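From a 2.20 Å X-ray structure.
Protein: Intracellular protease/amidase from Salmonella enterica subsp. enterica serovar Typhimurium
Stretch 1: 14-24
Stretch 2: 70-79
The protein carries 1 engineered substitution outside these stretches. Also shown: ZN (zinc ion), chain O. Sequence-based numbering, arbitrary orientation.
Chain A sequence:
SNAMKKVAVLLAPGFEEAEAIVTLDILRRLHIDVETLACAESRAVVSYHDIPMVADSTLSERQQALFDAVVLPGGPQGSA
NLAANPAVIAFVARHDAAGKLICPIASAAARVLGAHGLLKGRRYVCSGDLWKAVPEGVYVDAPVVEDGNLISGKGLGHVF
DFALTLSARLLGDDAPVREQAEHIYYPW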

# COMPACT_ATOMS: atom_id res chain seq x y z
N GLY A 14 -6.64 2.19 13.37
CA GLY A 14 -6.99 0.92 12.75
C GLY A 14 -7.34 0.92 11.26
O GLY A 14 -7.74 -0.07 10.73
N PHE A 15 -7.14 2.03 10.59
CA PHE A 15 -7.38 2.13 9.14
C PHE A 15 -6.53 1.10 8.43
O PHE A 15 -5.42 0.84 8.85
CB PHE A 15 -7.05 3.54 8.63
CG PHE A 15 -5.56 3.90 8.61
CD1 PHE A 15 -4.83 3.80 7.44
CD2 PHE A 15 -4.91 4.36 9.75
CE1 PHE A 15 -3.50 4.15 7.38
CE2 PHE A 15 -3.56 4.69 9.72
CZ PHE A 15 -2.86 4.62 8.51
N GLU A 16 -7.07 0.53 7.34
CA GLU A 16 -6.37 -0.45 6.57
C GLU A 16 -5.35 0.30 5.74
O GLU A 16 -5.72 1.02 4.82
CB GLU A 16 -7.33 -1.25 5.68
CG GLU A 16 -7.02 -2.73 5.60
CD GLU A 16 -5.52 -3.00 5.51
OE1 GLU A 16 -5.00 -3.73 6.39
OE2 GLU A 16 -4.87 -2.44 4.59
N GLU A 17 -4.07 0.13 6.08
CA GLU A 17 -3.02 0.93 5.47
C GLU A 17 -2.79 0.63 4.01
O GLU A 17 -2.47 1.52 3.24
CB GLU A 17 -1.72 0.85 6.25
CG GLU A 17 -0.96 -0.48 6.24
CD GLU A 17 -1.72 -1.65 6.82
OE1 GLU A 17 -2.24 -1.50 7.94
OE2 GLU A 17 -1.79 -2.71 6.13
N ALA A 18 -2.93 -0.63 3.63
CA ALA A 18 -2.66 -1.00 2.25
C ALA A 18 -3.71 -0.34 1.32
O ALA A 18 -3.35 0.22 0.27
CB ALA A 18 -2.64 -2.51 2.11
N GLU A 19 -4.96 -0.32 1.76
CA GLU A 19 -6.05 0.26 0.97
C GLU A 19 -5.83 1.75 0.77
O GLU A 19 -5.90 2.24 -0.35
CB GLU A 19 -7.40 0.06 1.67
CG GLU A 19 -7.84 -1.38 1.76
CD GLU A 19 -9.04 -1.56 2.68
OE1 GLU A 19 -9.65 -0.56 3.12
OE2 GLU A 19 -9.35 -2.70 2.99
N ALA A 20 -5.61 2.45 1.89
CA ALA A 20 -5.32 3.85 1.91
C ALA A 20 -4.04 4.23 1.18
O ALA A 20 -4.00 5.21 0.43
CB ALA A 20 -5.24 4.35 3.35
N ILE A 21 -2.96 3.50 1.44
CA ILE A 21 -1.68 3.90 0.85
C ILE A 21 -1.61 3.68 -0.67
O ILE A 21 -1.04 4.53 -1.36
CB ILE A 21 -0.46 3.25 1.53
CG1 ILE A 21 -0.20 3.83 2.93
CG2 ILE A 21 0.79 3.41 0.69
CD1 ILE A 21 -1.07 5.01 3.33
N VAL A 22 -2.17 2.58 -1.18
CA VAL A 22 -2.16 2.36 -2.64
C VAL A 22 -2.97 3.48 -3.30
O VAL A 22 -2.52 4.08 -4.27
CB VAL A 22 -2.62 0.96 -3.07
CG1 VAL A 22 -2.68 0.83 -4.60
CG2 VAL A 22 -1.68 -0.11 -2.56
N THR A 23 -4.12 3.84 -2.71
CA THR A 23 -4.98 4.86 -3.31
C THR A 23 -4.25 6.20 -3.32
O THR A 23 -4.29 6.97 -4.28
CB THR A 23 -6.31 5.03 -2.54
OG1 THR A 23 -6.95 3.77 -2.41
CG2 THR A 23 -7.25 6.00 -3.28
N LEU A 24 -3.59 6.49 -2.20
CA LEU A 24 -2.85 7.72 -2.10
C LEU A 24 -1.69 7.75 -3.10
O LEU A 24 -1.43 8.75 -3.75
CB LEU A 24 -2.36 7.85 -0.67
CG LEU A 24 -1.61 9.10 -0.40
CD1 LEU A 24 -1.91 9.53 1.03
CD2 LEU A 24 -0.12 8.88 -0.69
N VAL A 70 -13.63 12.18 -1.18
CA VAL A 70 -13.31 11.70 0.18
C VAL A 70 -13.17 10.19 0.15
O VAL A 70 -14.13 9.46 -0.12
CB VAL A 70 -14.43 12.06 1.16
CG1 VAL A 70 -14.14 11.55 2.55
CG2 VAL A 70 -14.66 13.55 1.15
N VAL A 71 -11.97 9.72 0.41
CA VAL A 71 -11.71 8.28 0.51
C VAL A 71 -11.92 7.78 1.92
O VAL A 71 -11.36 8.31 2.88
CB VAL A 71 -10.26 7.96 0.11
CG1 VAL A 71 -9.99 6.47 0.25
CG2 VAL A 71 -10.00 8.42 -1.30
N LEU A 72 -12.71 6.72 2.05
CA LEU A 72 -12.96 6.08 3.34
C LEU A 72 -12.37 4.69 3.34
O LEU A 72 -12.97 3.77 2.82
CB LEU A 72 -14.45 6.04 3.64
CG LEU A 72 -15.16 7.39 3.61
CD1 LEU A 72 -16.66 7.14 3.63
CD2 LEU A 72 -14.77 8.25 4.80
N PRO A 73 -11.14 4.54 3.87
CA PRO A 73 -10.53 3.20 3.94
C PRO A 73 -11.30 2.27 4.87
O PRO A 73 -12.14 2.71 5.62
CB PRO A 73 -9.12 3.46 4.49
CG PRO A 73 -9.00 4.91 4.75
CD PRO A 73 -10.24 5.63 4.28
N GLY A 74 -11.01 0.99 4.78
CA GLY A 74 -11.59 -0.01 5.65
C GLY A 74 -10.68 -0.28 6.82
O GLY A 74 -10.04 0.66 7.38
N GLY A 75 -10.60 -1.57 7.17
CA GLY A 75 -10.05 -2.03 8.45
C GLY A 75 -11.15 -2.19 9.50
O GLY A 75 -12.00 -1.31 9.63
N PRO A 76 -11.14 -3.30 10.25
CA PRO A 76 -12.28 -3.57 11.14
C PRO A 76 -12.48 -2.49 12.19
O PRO A 76 -13.60 -1.96 12.30
CB PRO A 76 -11.96 -4.94 11.78
CG PRO A 76 -10.55 -5.30 11.36
CD PRO A 76 -10.19 -4.43 10.19
N GLN A 77 -11.41 -2.10 12.89
CA GLN A 77 -11.51 -0.97 13.81
C GLN A 77 -11.52 0.36 13.07
O GLN A 77 -12.06 1.32 13.57
CB GLN A 77 -10.39 -0.94 14.84
CG GLN A 77 -10.56 -1.99 15.92
CD GLN A 77 -10.27 -3.35 15.39
OE1 GLN A 77 -9.16 -3.61 14.91
NE2 GLN A 77 -11.26 -4.23 15.42
N GLY A 78 -10.86 0.46 11.93
CA GLY A 78 -10.82 1.71 11.24
C GLY A 78 -12.24 2.14 10.89
O GLY A 78 -12.64 3.25 11.14
N SER A 79 -13.00 1.23 10.31
CA SER A 79 -14.31 1.61 9.85
C SER A 79 -15.27 1.79 11.05
O SER A 79 -16.05 2.73 11.06
CB SER A 79 -14.79 0.65 8.75
OG SER A 79 -14.87 -0.64 9.27
ZN ZN O . -3.05 -3.96 6.26
O HOH W 1 -8.70 -2.18 12.06

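Stretch 1 runs through a short loop, Gly14 to Glu16, into a helix that starts at Glu17; stretch 2 leaves a strand at Leu72, turns through Pro73, Gly74 and Gly75, and enters a second helix at Pro76. The loop of stretch 1 packs against the turn and first helical residues of stretch 2, backbone to backbone: the CA atoms of Phe15 and Gly78 lie 4.1 Å apart, those of Glu16 and Gly75 4.4 Å. Such proximity depends on glycine. A CB on Gly75 would fall 2.4 Å from Gly14 O, and one on Gly78 would fall 2.8 Å from Phe15 CA. Gly14 and Gly75 also have positive phi angles at which a CB would jam against the preceding carbonyl oxygen.

Gly74 takes part in both direct hydrogen bonds between the stretches. Its carbonyl accepts a hydrogen bond from the backbone of stretch 1, Glu16 N to Gly74 O at 3.0 Å, and also receives a CA-H...O contact from Phe15 CA to Gly74 O at 3.5 Å. Its amide donates to a side chain, Gly74 N to Glu19 OE1 at 2.6 Å; Glu19, with its CB directed toward stretch 2, is extended enough (chi2 t) to bring a buried carboxylate to this amide. Near Gly14, water 1 joins the stretches, donating to Gly14 O (2.7 Å) and accepting from Gln77 N (2.8 Å).

Farther along the helix the contact becomes apolar. Ala20 CB rests 4.1 Å from Pro73 CG, its small side chain accommodating the proline ring, and Thr23 CG2 meets Val71 CG2 at 4.2 Å. The hydroxyl of Thr23 is satisfied within its own helix, Thr23 OG1 donating to Glu19 O at 2.8 Å.

Glu16 starts toward stretch 2, but its carboxylate leads away: OE2 caps the helix by accepting from Ala18 N (2.8 Å), while Glu16 OE1 binds ZN at 2.0 Å.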